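Local coordinates for LpxE (Aquifex aeolicus, PDB 6EBU), which probably removes the 1-phosphate of lipid A, as a membrane-embedded phosphatase of the PAP2 superfamily, at residues 43-48 with 114-119; 89-94 with 148-153; 47-52 with 62-67. The protein carries 1 engineered substitution. All coordinates share one frame; numbering follows the deposited sequence.

Contact 1: residues 43-48 with 114-119; sequences GYVLFP and FTIATV. With BOG (octyl beta-D-glucopyranoside), chain G.
Both torsions of Ile116 set up this contact: CG1 lies opposite the carbonyl carbon (chi1 -66°) and CD1 continues the chain outward (chi2 169°), so the delta methyl is carried toward Val45 and Leu46. From the other side, Leu46 sets its CG beside its own backbone N (chi1 -74°), and the touching branch is CD2, the one folded back from the extended chain. Ile116 CD1 stands 4.2 Å from Leu46 CD2, and Val45 CG2, on the same side, is 4.5 Å away, a looser approach. The two receiving methyls, Val45 CG2 and Leu46 CD2, are themselves 4.6 Å apart, which makes a shallow notch with the single Ile116 methyl at its mouth. No hydrogen bond crosses; the contact is small and wholly apolar.

Behind Gly43 and Tyr44 runs the alkyl tail of an octyl glucoside. Its C2' sits over one face of the Tyr44 ring, displaced toward the rim and 3.9 Å from Tyr44 CE2, while its C6' passes 3.5 Å from Gly43 O. Within helix 108-121, Phe114 O is gripped from opposite faces of its plane by Thr118 N and by Thr118 OG1, the latter at 2.7 Å, which ties that hydroxyl to its own helix.

The contact joins the 3-10 turn and first residues leading into helix 46-56 to the middle of helix 108-121, where Met112 also meets Val45 and Leu46. Around the second helix, Tyr135 of helix 126-145 touches Ile116, helix 151-170 packs on Phe114 and Thr118, and helix 61-82 lies against Thr115 and Val119.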
loop_
_atom_site.group_PDB
_atom_site.type_symbol
_atom_site.label_atom_id
_atom_site.label_comp_id
_atom_site.label_asym_id
_atom_site.label_seq_id
_atom_site.Cartn_x
_atom_site.Cartn_y
_atom_site.Cartn_z
ATOM N N GLY A 43 -2.964 2.117 9.220
ATOM C CA GLY A 43 -2.256 1.734 10.426
ATOM C C GLY A 43 -3.149 1.285 11.562
ATOM O O GLY A 43 -2.636 0.793 12.572
ATOM N N TYR A 44 -4.467 1.434 11.421
ATOM C CA TYR A 44 -5.394 1.042 12.474
ATOM C C TYR A 44 -5.548 -0.467 12.603
ATOM O O TYR A 44 -6.155 -0.926 13.575
ATOM C CB TYR A 44 -6.761 1.678 12.230
ATOM C CG TYR A 44 -6.745 3.184 12.296
ATOM C CD1 TYR A 44 -6.566 3.841 13.506
ATOM C CD2 TYR A 44 -6.902 3.950 11.148
ATOM C CE1 TYR A 44 -6.548 5.221 13.571
ATOM C CE2 TYR A 44 -6.886 5.329 11.202
ATOM C CZ TYR A 44 -6.707 5.959 12.416
ATOM O OH TYR A 44 -6.691 7.333 12.475
ATOM N N VAL A 45 -5.027 -1.248 11.653
ATOM C CA VAL A 45 -5.024 -2.701 11.797
ATOM C C VAL A 45 -3.773 -3.217 12.490
ATOM O O VAL A 45 -3.729 -4.400 12.859
ATOM C CB VAL A 45 -5.162 -3.404 10.431
ATOM C CG1 VAL A 45 -6.369 -2.871 9.679
ATOM C CG2 VAL A 45 -3.893 -3.230 9.611
ATOM N N LEU A 46 -2.763 -2.368 12.697
ATOM C CA LEU A 46 -1.484 -2.839 13.225
ATOM C C LEU A 46 -1.623 -3.346 14.655
ATOM O O LEU A 46 -1.213 -4.472 14.966
ATOM C CB LEU A 46 -0.443 -1.721 13.148
ATOM C CG LEU A 46 0.083 -1.414 11.746
ATOM C CD1 LEU A 46 1.265 -0.458 11.800
ATOM C CD2 LEU A 46 0.464 -2.706 11.045
ATOM N N PHE A 47 -2.188 -2.526 15.541
ATOM C CA PHE A 47 -2.383 -2.953 16.925
ATOM C C PHE A 47 -3.268 -4.191 17.025
ATOM O O PHE A 47 -2.879 -5.142 17.727
ATOM C CB PHE A 47 -2.931 -1.780 17.748
ATOM C CG PHE A 47 -2.675 -1.887 19.227
ATOM C CD1 PHE A 47 -2.056 -3.004 19.768
ATOM C CD2 PHE A 47 -3.052 -0.862 20.077
ATOM C CE1 PHE A 47 -1.826 -3.096 21.126
ATOM C CE2 PHE A 47 -2.824 -0.948 21.435
ATOM C CZ PHE A 47 -2.208 -2.066 21.961
ATOM N N PRO A 48 -4.437 -4.264 16.372
ATOM C CA PRO A 48 -5.186 -5.534 16.395
ATOM C C PRO A 48 -4.394 -6.714 15.857
ATOM O O PRO A 48 -4.476 -7.815 16.414
ATOM C CB PRO A 48 -6.412 -5.227 15.525
ATOM C CG PRO A 48 -6.597 -3.759 15.649
ATOM C CD PRO A 48 -5.211 -3.193 15.715
ATOM N N PHE A 114 2.082 -4.727 1.840
ATOM C CA PHE A 114 3.066 -5.675 1.328
ATOM C C PHE A 114 4.097 -6.045 2.386
ATOM O O PHE A 114 4.669 -7.138 2.329
ATOM C CB PHE A 114 3.751 -5.108 0.082
ATOM C CG PHE A 114 2.996 -5.377 -1.190
ATOM C CD1 PHE A 114 1.982 -4.526 -1.601
ATOM C CD2 PHE A 114 3.284 -6.492 -1.960
ATOM C CE1 PHE A 114 1.277 -4.776 -2.766
ATOM C CE2 PHE A 114 2.582 -6.748 -3.127
ATOM C CZ PHE A 114 1.578 -5.889 -3.530
ATOM N N THR A 115 4.339 -5.160 3.354
ATOM C CA THR A 115 5.169 -5.523 4.498
ATOM C C THR A 115 4.493 -6.600 5.335
ATOM O O THR A 115 5.129 -7.579 5.746
ATOM C CB THR A 115 5.453 -4.291 5.356
ATOM O OG1 THR A 115 6.048 -3.267 4.552
ATOM C CG2 THR A 115 6.385 -4.643 6.485
ATOM N N ILE A 116 3.199 -6.428 5.602
ATOM C CA ILE A 116 2.438 -7.438 6.329
ATOM C C ILE A 116 2.452 -8.758 5.569
ATOM O O ILE A 116 2.738 -9.820 6.135
ATOM C CB ILE A 116 1.002 -6.942 6.577
ATOM C CG1 ILE A 116 1.011 -5.745 7.529
ATOM C CG2 ILE A 116 0.123 -8.068 7.106
ATOM C CD1 ILE A 116 -0.322 -5.030 7.633
ATOM N N ALA A 117 2.158 -8.707 4.267
ATOM C CA ALA A 117 2.070 -9.935 3.484
ATOM C C ALA A 117 3.423 -10.629 3.374
ATOM O O ALA A 117 3.492 -11.861 3.381
ATOM C CB ALA A 117 1.504 -9.636 2.095
ATOM N N THR A 118 4.510 -9.862 3.271
ATOM C CA THR A 118 5.831 -10.473 3.134
ATOM C C THR A 118 6.247 -11.181 4.420
ATOM O O THR A 118 6.705 -12.330 4.387
ATOM C CB THR A 118 6.863 -9.412 2.741
ATOM O OG1 THR A 118 6.555 -8.901 1.438
ATOM C CG2 THR A 118 8.265 -9.998 2.730
ATOM N N VAL A 119 6.080 -10.518 5.567
ATOM C CA VAL A 119 6.539 -11.090 6.831
ATOM C C VAL A 119 5.639 -12.244 7.262
ATOM O O VAL A 119 6.115 -13.258 7.785
ATOM C CB VAL A 119 6.617 -9.996 7.912
ATOM C CG1 VAL A 119 6.938 -10.601 9.274
ATOM C CG2 VAL A 119 7.653 -8.949 7.529
HETATM O O1 BOG G . -3.299 5.478 8.411
HETATM C "C1'" BOG G . -2.338 5.509 9.466
HETATM C "C2'" BOG G . -3.061 5.672 10.824
HETATM C "C3'" BOG G . -2.011 5.747 11.977
HETATM C "C4'" BOG G . -2.416 4.784 13.128
HETATM C "C5'" BOG G . -1.189 4.513 14.028
HETATM C "C6'" BOG G . -1.328 3.147 14.736
HETATM C "C7'" BOG G . 0.063 2.553 14.960
HETATM C "C8'" BOG G . 0.040 1.592 16.150
#

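Contact 2: residues 89-94 with 148-153; sequences ILLEDV and VHFPLD. With SO4 (sulfate ion), chain B.
The arginine-x5-histidine-x3-aspartate motif of the PAP2 superfamily supplies one half of this contact: Phe150 directly follows the motif histidine, His149, and its ring reaches out to Leu90 and Leu91 at the end of helix 87-90. Leu90 CD2 lies 3.8 Å from Phe150 CZ and comes in obliquely to the ring, the two side chains crossing at roughly a right angle. The backbone already directs Leu90 CB at CZ, and with CG opposite the backbone N (chi1 -164°) CD2 is brought alongside it. Leu91, the first residue to leave the helix, arrives near the plane of the ring, at its edge, with CD1 4.1 Å from Phe150 CE1.

Polar bonds hold the backbone under that ring. Phe150 is the N-cap of helix 151-170, and its N donates to Asp153 OD2 at 2.8 Å, nearly straight (167°) but from above the carboxylate plane; this is one half of a capping box. The same oxygen accepts from Ser104 OG and, weakly at 3.4 Å, from His149 ND1, which it meets in the plane of the imidazole. Asp153 may thus help orient that ring, whose NE2 donates to sulfate O1 at 2.8 Å. Lys79, Arg86, Gly108 N and Arg143 complete the grip on the anion, while Val148 O accepts from Arg86.

Phe150 also touches Pro87, Glu10 and Asn15; its ring lies away from the anion, in a junction of loop, helix 13-24 and helix 87-90. A histidine with aspartate behind it and basic side chains around a tetrahedral anion is the signature of the PAP2 phosphate pocket, where the sulfate probably marks the place of a substrate phosphate.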
loop_
_atom_site.group_PDB
_atom_site.type_symbol
_atom_site.label_atom_id
_atom_site.label_comp_id
_atom_site.label_asym_id
_atom_site.label_seq_id
_atom_site.Cartn_x
_atom_site.Cartn_y
_atom_site.Cartn_z
ATOM N N ILE A 89 -4.527 16.594 -7.991
ATOM C CA ILE A 89 -3.834 17.851 -8.256
ATOM C C ILE A 89 -3.254 17.877 -9.664
ATOM O O ILE A 89 -3.427 18.849 -10.402
ATOM C CB ILE A 89 -2.735 18.081 -7.194
ATOM C CG1 ILE A 89 -3.347 18.192 -5.796
ATOM C CG2 ILE A 89 -1.919 19.321 -7.526
ATOM C CD1 ILE A 89 -4.260 19.381 -5.615
ATOM N N LEU A 90 -2.570 16.803 -10.063
ATOM C CA LEU A 90 -1.872 16.805 -11.344
ATOM C C LEU A 90 -2.836 16.656 -12.514
ATOM O O LEU A 90 -2.647 17.282 -13.563
ATOM C CB LEU A 90 -0.828 15.688 -11.371
ATOM C CG LEU A 90 0.235 15.784 -12.468
ATOM C CD1 LEU A 90 1.273 16.843 -12.122
ATOM C CD2 LEU A 90 0.895 14.433 -12.697
ATOM N N LEU A 91 -3.870 15.833 -12.361
ATOM C CA LEU A 91 -4.746 15.472 -13.463
ATOM C C LEU A 91 -6.115 16.121 -13.313
ATOM O O LEU A 91 -6.500 16.581 -12.235
ATOM C CB LEU A 91 -4.908 13.952 -13.560
ATOM C CG LEU A 91 -3.641 13.140 -13.821
ATOM C CD1 LEU A 91 -3.998 11.692 -14.117
ATOM C CD2 LEU A 91 -2.836 13.746 -14.960
ATOM N N GLU A 92 -6.845 16.145 -14.422
ATOM C CA GLU A 92 -8.203 16.664 -14.473
ATOM C C GLU A 92 -9.201 15.514 -14.472
ATOM O O GLU A 92 -8.912 14.418 -14.958
ATOM C CB GLU A 92 -8.416 17.526 -15.722
ATOM C CG GLU A 92 -7.233 18.402 -16.109
ATOM C CD GLU A 92 -7.068 19.603 -15.196
ATOM O OE1 GLU A 92 -5.939 20.124 -15.102
ATOM O OE2 GLU A 92 -8.064 20.022 -14.572
ATOM N N ASP A 93 -10.386 15.780 -13.920
ATOM C CA ASP A 93 -11.505 14.838 -13.925
ATOM C C ASP A 93 -11.107 13.502 -13.293
ATOM O O ASP A 93 -11.223 12.431 -13.892
ATOM C CB ASP A 93 -12.043 14.643 -15.346
ATOM C CG ASP A 93 -12.744 15.877 -15.870
ATOM O OD1 ASP A 93 -13.538 16.473 -15.112
ATOM O OD2 ASP A 93 -12.498 16.253 -17.035
ATOM N N VAL A 94 -10.630 13.591 -12.060
ATOM C CA VAL A 94 -10.210 12.422 -11.302
ATOM C C VAL A 94 -11.373 11.952 -10.440
ATOM O O VAL A 94 -11.995 12.750 -9.727
ATOM C CB VAL A 94 -8.976 12.740 -10.441
ATOM C CG1 VAL A 94 -8.831 11.725 -9.319
ATOM C CG2 VAL A 94 -7.726 12.770 -11.307
ATOM N N VAL A 148 -6.275 8.493 -5.379
ATOM C CA VAL A 148 -5.341 9.175 -4.488
ATOM C C VAL A 148 -3.890 8.808 -4.757
ATOM O O VAL A 148 -2.991 9.403 -4.141
ATOM C CB VAL A 148 -5.681 8.899 -3.007
ATOM C CG1 VAL A 148 -7.105 9.340 -2.702
ATOM C CG2 VAL A 148 -5.485 7.424 -2.675
ATOM N N HIS A 149 -3.624 7.857 -5.648
ATOM C CA HIS A 149 -2.259 7.459 -5.950
ATOM C C HIS A 149 -2.134 7.142 -7.433
ATOM O O HIS A 149 -3.118 6.830 -8.111
ATOM C CB HIS A 149 -1.817 6.245 -5.118
ATOM C CG HIS A 149 -1.360 6.592 -3.734
ATOM N ND1 HIS A 149 -0.233 7.347 -3.487
ATOM C CD2 HIS A 149 -1.874 6.277 -2.521
ATOM C CE1 HIS A 149 -0.076 7.487 -2.183
ATOM N NE2 HIS A 149 -1.059 6.850 -1.574
ATOM N N PHE A 150 -0.901 7.243 -7.928
ATOM C CA PHE A 150 -0.494 6.818 -9.256
ATOM C C PHE A 150 0.065 5.405 -9.202
ATOM O O PHE A 150 0.515 4.945 -8.149
ATOM C CB PHE A 150 0.567 7.764 -9.814
ATOM C CG PHE A 150 0.082 9.164 -10.047
ATOM C CD1 PHE A 150 -0.657 9.477 -11.175
ATOM C CD2 PHE A 150 0.387 10.173 -9.149
ATOM C CE1 PHE A 150 -1.094 10.772 -11.397
ATOM C CE2 PHE A 150 -0.046 11.468 -9.367
ATOM C CZ PHE A 150 -0.786 11.766 -10.493
ATOM N N PRO A 151 0.045 4.688 -10.328
ATOM C CA PRO A 151 0.677 3.358 -10.362
ATOM C C PRO A 151 2.135 3.355 -9.934
ATOM O O PRO A 151 2.607 2.350 -9.389
ATOM C CB PRO A 151 0.518 2.944 -11.830
ATOM C CG PRO A 151 -0.732 3.631 -12.259
ATOM C CD PRO A 151 -0.742 4.956 -11.545
ATOM N N LEU A 152 2.866 4.446 -10.170
ATOM C CA LEU A 152 4.246 4.522 -9.700
ATOM C C LEU A 152 4.315 4.456 -8.178
ATOM O O LEU A 152 5.208 3.812 -7.616
ATOM C CB LEU A 152 4.903 5.806 -10.209
ATOM C CG LEU A 152 6.261 6.162 -9.599
ATOM C CD1 LEU A 152 7.305 5.117 -9.967
ATOM C CD2 LEU A 152 6.707 7.552 -10.027
ATOM N N ASP A 153 3.370 5.111 -7.497
ATOM C CA ASP A 153 3.383 5.135 -6.037
ATOM C C ASP A 153 3.117 3.754 -5.453
ATOM O O ASP A 153 3.749 3.361 -4.465
ATOM C CB ASP A 153 2.348 6.130 -5.516
ATOM C CG ASP A 153 2.410 7.464 -6.225
ATOM O OD1 ASP A 153 3.522 7.885 -6.607
ATOM O OD2 ASP A 153 1.344 8.093 -6.395
HETATM S S SO4 B . -0.880 6.892 1.675
HETATM O O1 SO4 B . -1.578 5.841 0.938
HETATM O O2 SO4 B . -1.701 8.096 1.708
HETATM O O3 SO4 B . 0.384 7.179 1.004
HETATM O O4 SO4 B . -0.618 6.442 3.040
#

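Contact 3: residues 47-52 with 62-67; sequences FPLLIF and KPLILA
Leu49 and Leu50 meet Leu64 and Ile65 across an antiparallel helical hairpin, in which helix 46-56 turns through a short link into helix 61-82. The two segments run at 155° to one another, with axes 11.1 Å apart at their closest. That is a wide spacing, bridged by long aliphatic side chains instead of by close backbones: even the nearest alpha carbons, those of Leu50 and Leu64, are 8.3 Å apart. Both segments fall in predicted transmembrane spans.

All of the interaction between the helices is apolar. Two leucines approach through their outer methyls, Leu49 CD2 lying 3.6 Å from Leu64 CD2. Each of these side chains has CG opposite its backbone N, and the CD2 branch is the one that prolongs the chain across the gap. Leu64 CD2 has a second neighbour in Leu50 CD2, so one methyl of helix 61-82 is shared by two successive leucines of the other helix. The first side-chain bond of Ile65 does not point at the other helix, but its first torsion (chi1 -69°) turns CG1 onto Leu50, and the two side chains cross at nearly a right angle.

No hydrogen bond passes between the two segments. Ile51 N bonds to Phe47 O in one helix and Leu66 N to Lys62 O in the other, where Pro63 O accepts from Ala67 N and takes a second bond from Ser168 OG of helix 151-170.

Partners elsewhere extend the same apolar layer. Leu49 continues onto Leu120 of helix 108-121, a helix that also meets Pro63 and Ala67. At the more exposed edge of the hairpin, Leu50 CD2 rests 3.7 Å from Ile65 CG1, with Leu64 CD2 at 4.0 Å.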
loop_
_atom_site.group_PDB
_atom_site.type_symbol
_atom_site.label_atom_id
_atom_site.label_comp_id
_atom_site.label_asym_id
_atom_site.label_seq_id
_atom_site.Cartn_x
_atom_site.Cartn_y
_atom_site.Cartn_z
ATOM N N PHE A 47 -2.188 -2.526 15.541
ATOM C CA PHE A 47 -2.383 -2.953 16.925
ATOM C C PHE A 47 -3.268 -4.191 17.025
ATOM O O PHE A 47 -2.879 -5.142 17.727
ATOM C CB PHE A 47 -2.931 -1.780 17.748
ATOM C CG PHE A 47 -2.675 -1.887 19.227
ATOM C CD1 PHE A 47 -2.056 -3.004 19.768
ATOM C CD2 PHE A 47 -3.052 -0.862 20.077
ATOM C CE1 PHE A 47 -1.826 -3.096 21.126
ATOM C CE2 PHE A 47 -2.824 -0.948 21.435
ATOM C CZ PHE A 47 -2.208 -2.066 21.961
ATOM N N PRO A 48 -4.437 -4.264 16.372
ATOM C CA PRO A 48 -5.186 -5.534 16.395
ATOM C C PRO A 48 -4.394 -6.714 15.857
ATOM O O PRO A 48 -4.476 -7.815 16.414
ATOM C CB PRO A 48 -6.412 -5.227 15.525
ATOM C CG PRO A 48 -6.597 -3.759 15.649
ATOM C CD PRO A 48 -5.211 -3.193 15.715
ATOM N N LEU A 49 -3.618 -6.510 14.789
ATOM C CA LEU A 49 -2.868 -7.610 14.193
ATOM C C LEU A 49 -1.750 -8.086 15.115
ATOM O O LEU A 49 -1.555 -9.292 15.298
ATOM C CB LEU A 49 -2.301 -7.182 12.839
ATOM C CG LEU A 49 -1.249 -8.099 12.214
ATOM C CD1 LEU A 49 -1.871 -9.432 11.826
ATOM C CD2 LEU A 49 -0.609 -7.435 11.007
ATOM N N LEU A 50 -0.999 -7.149 15.696
ATOM C CA LEU A 50 0.127 -7.527 16.544
ATOM C C LEU A 50 -0.337 -8.312 17.764
ATOM O O LEU A 50 0.339 -9.253 18.200
ATOM C CB LEU A 50 0.906 -6.283 16.967
ATOM C CG LEU A 50 1.881 -5.728 15.925
ATOM C CD1 LEU A 50 2.364 -4.341 16.323
ATOM C CD2 LEU A 50 3.059 -6.673 15.738
ATOM N N ILE A 51 -1.493 -7.950 18.323
ATOM C CA ILE A 51 -2.007 -8.672 19.483
ATOM C C ILE A 51 -2.330 -10.112 19.110
ATOM O O ILE A 51 -1.997 -11.050 19.845
ATOM C CB ILE A 51 -3.232 -7.943 20.068
ATOM C CG1 ILE A 51 -2.810 -6.604 20.674
ATOM C CG2 ILE A 51 -3.928 -8.810 21.108
ATOM C CD1 ILE A 51 -1.694 -6.711 21.686
ATOM N N PHE A 52 -2.969 -10.315 17.957
ATOM C CA PHE A 52 -3.260 -11.678 17.523
ATOM C C PHE A 52 -1.988 -12.439 17.172
ATOM O O PHE A 52 -1.920 -13.656 17.382
ATOM C CB PHE A 52 -4.225 -11.661 16.336
ATOM C CG PHE A 52 -5.673 -11.625 16.739
ATOM C CD1 PHE A 52 -6.243 -10.459 17.221
ATOM C CD2 PHE A 52 -6.465 -12.758 16.641
ATOM C CE1 PHE A 52 -7.572 -10.421 17.597
ATOM C CE2 PHE A 52 -7.796 -12.728 17.014
ATOM C CZ PHE A 52 -8.350 -11.558 17.493
ATOM N N LYS A 62 8.318 -9.736 16.297
ATOM C CA LYS A 62 9.524 -8.927 16.128
ATOM C C LYS A 62 9.845 -8.647 14.665
ATOM O O LYS A 62 10.129 -7.482 14.335
ATOM C CB LYS A 62 10.702 -9.597 16.845
ATOM N N PRO A 63 9.826 -9.625 13.747
ATOM C CA PRO A 63 10.067 -9.280 12.335
ATOM C C PRO A 63 9.087 -8.260 11.784
ATOM O O PRO A 63 9.493 -7.359 11.040
ATOM C CB PRO A 63 9.938 -10.631 11.619
ATOM C CG PRO A 63 10.261 -11.631 12.656
ATOM C CD PRO A 63 9.704 -11.083 13.930
ATOM N N LEU A 64 7.803 -8.370 12.132
ATOM C CA LEU A 64 6.825 -7.427 11.601
ATOM C C LEU A 64 7.038 -6.030 12.167
ATOM O O LEU A 64 6.945 -5.038 11.433
ATOM C CB LEU A 64 5.404 -7.910 11.889
ATOM C CG LEU A 64 4.328 -6.979 11.323
ATOM C CD1 LEU A 64 4.412 -6.914 9.799
ATOM C CD2 LEU A 64 2.943 -7.403 11.776
ATOM N N ILE A 65 7.326 -5.928 13.467
ATOM C CA ILE A 65 7.558 -4.618 14.071
ATOM C C ILE A 65 8.765 -3.940 13.436
ATOM O O ILE A 65 8.728 -2.746 13.116
ATOM C CB ILE A 65 7.718 -4.748 15.597
ATOM C CG1 ILE A 65 6.389 -5.145 16.243
ATOM C CG2 ILE A 65 8.229 -3.444 16.196
ATOM C CD1 ILE A 65 6.475 -5.329 17.740
ATOM N N LEU A 66 9.849 -4.691 13.226
ATOM C CA LEU A 66 11.035 -4.092 12.624
ATOM C C LEU A 66 10.794 -3.743 11.159
ATOM O O LEU A 66 11.278 -2.717 10.671
ATOM C CB LEU A 66 12.231 -5.034 12.780
ATOM C CG LEU A 66 13.364 -4.960 11.755
ATOM C CD1 LEU A 66 14.162 -3.676 11.944
ATOM C CD2 LEU A 66 14.278 -6.175 11.881
ATOM N N ALA A 67 10.028 -4.571 10.447
ATOM C CA ALA A 67 9.745 -4.285 9.044
ATOM C C ALA A 67 8.851 -3.062 8.897
ATOM O O ALA A 67 9.076 -2.225 8.015
ATOM C CB ALA A 67 9.107 -5.504 8.380
#

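In the fold
Contacts 1 and 3 are neighbours, their centres 7 Å apart, and both use helix 46-56, through successive turns. They also touch directly: Thr115 CG2 lies 3.4 Å from Ala67 CB, and Val119 CG1 meets Leu64 N at 3.7 Å, so helices 46-56, 61-82 and 108-121 pack as one group. Contact 2 lies on the opposite side of the chain's centre, its centre about 25 Å from that of contact 1 and 31 Å from that of contact 3. The sulfate, bound by His149 of contact 2, is also held by helices of the other two contacts: Lys79 of helix 61-82 and Gly108 N at the start of helix 108-121.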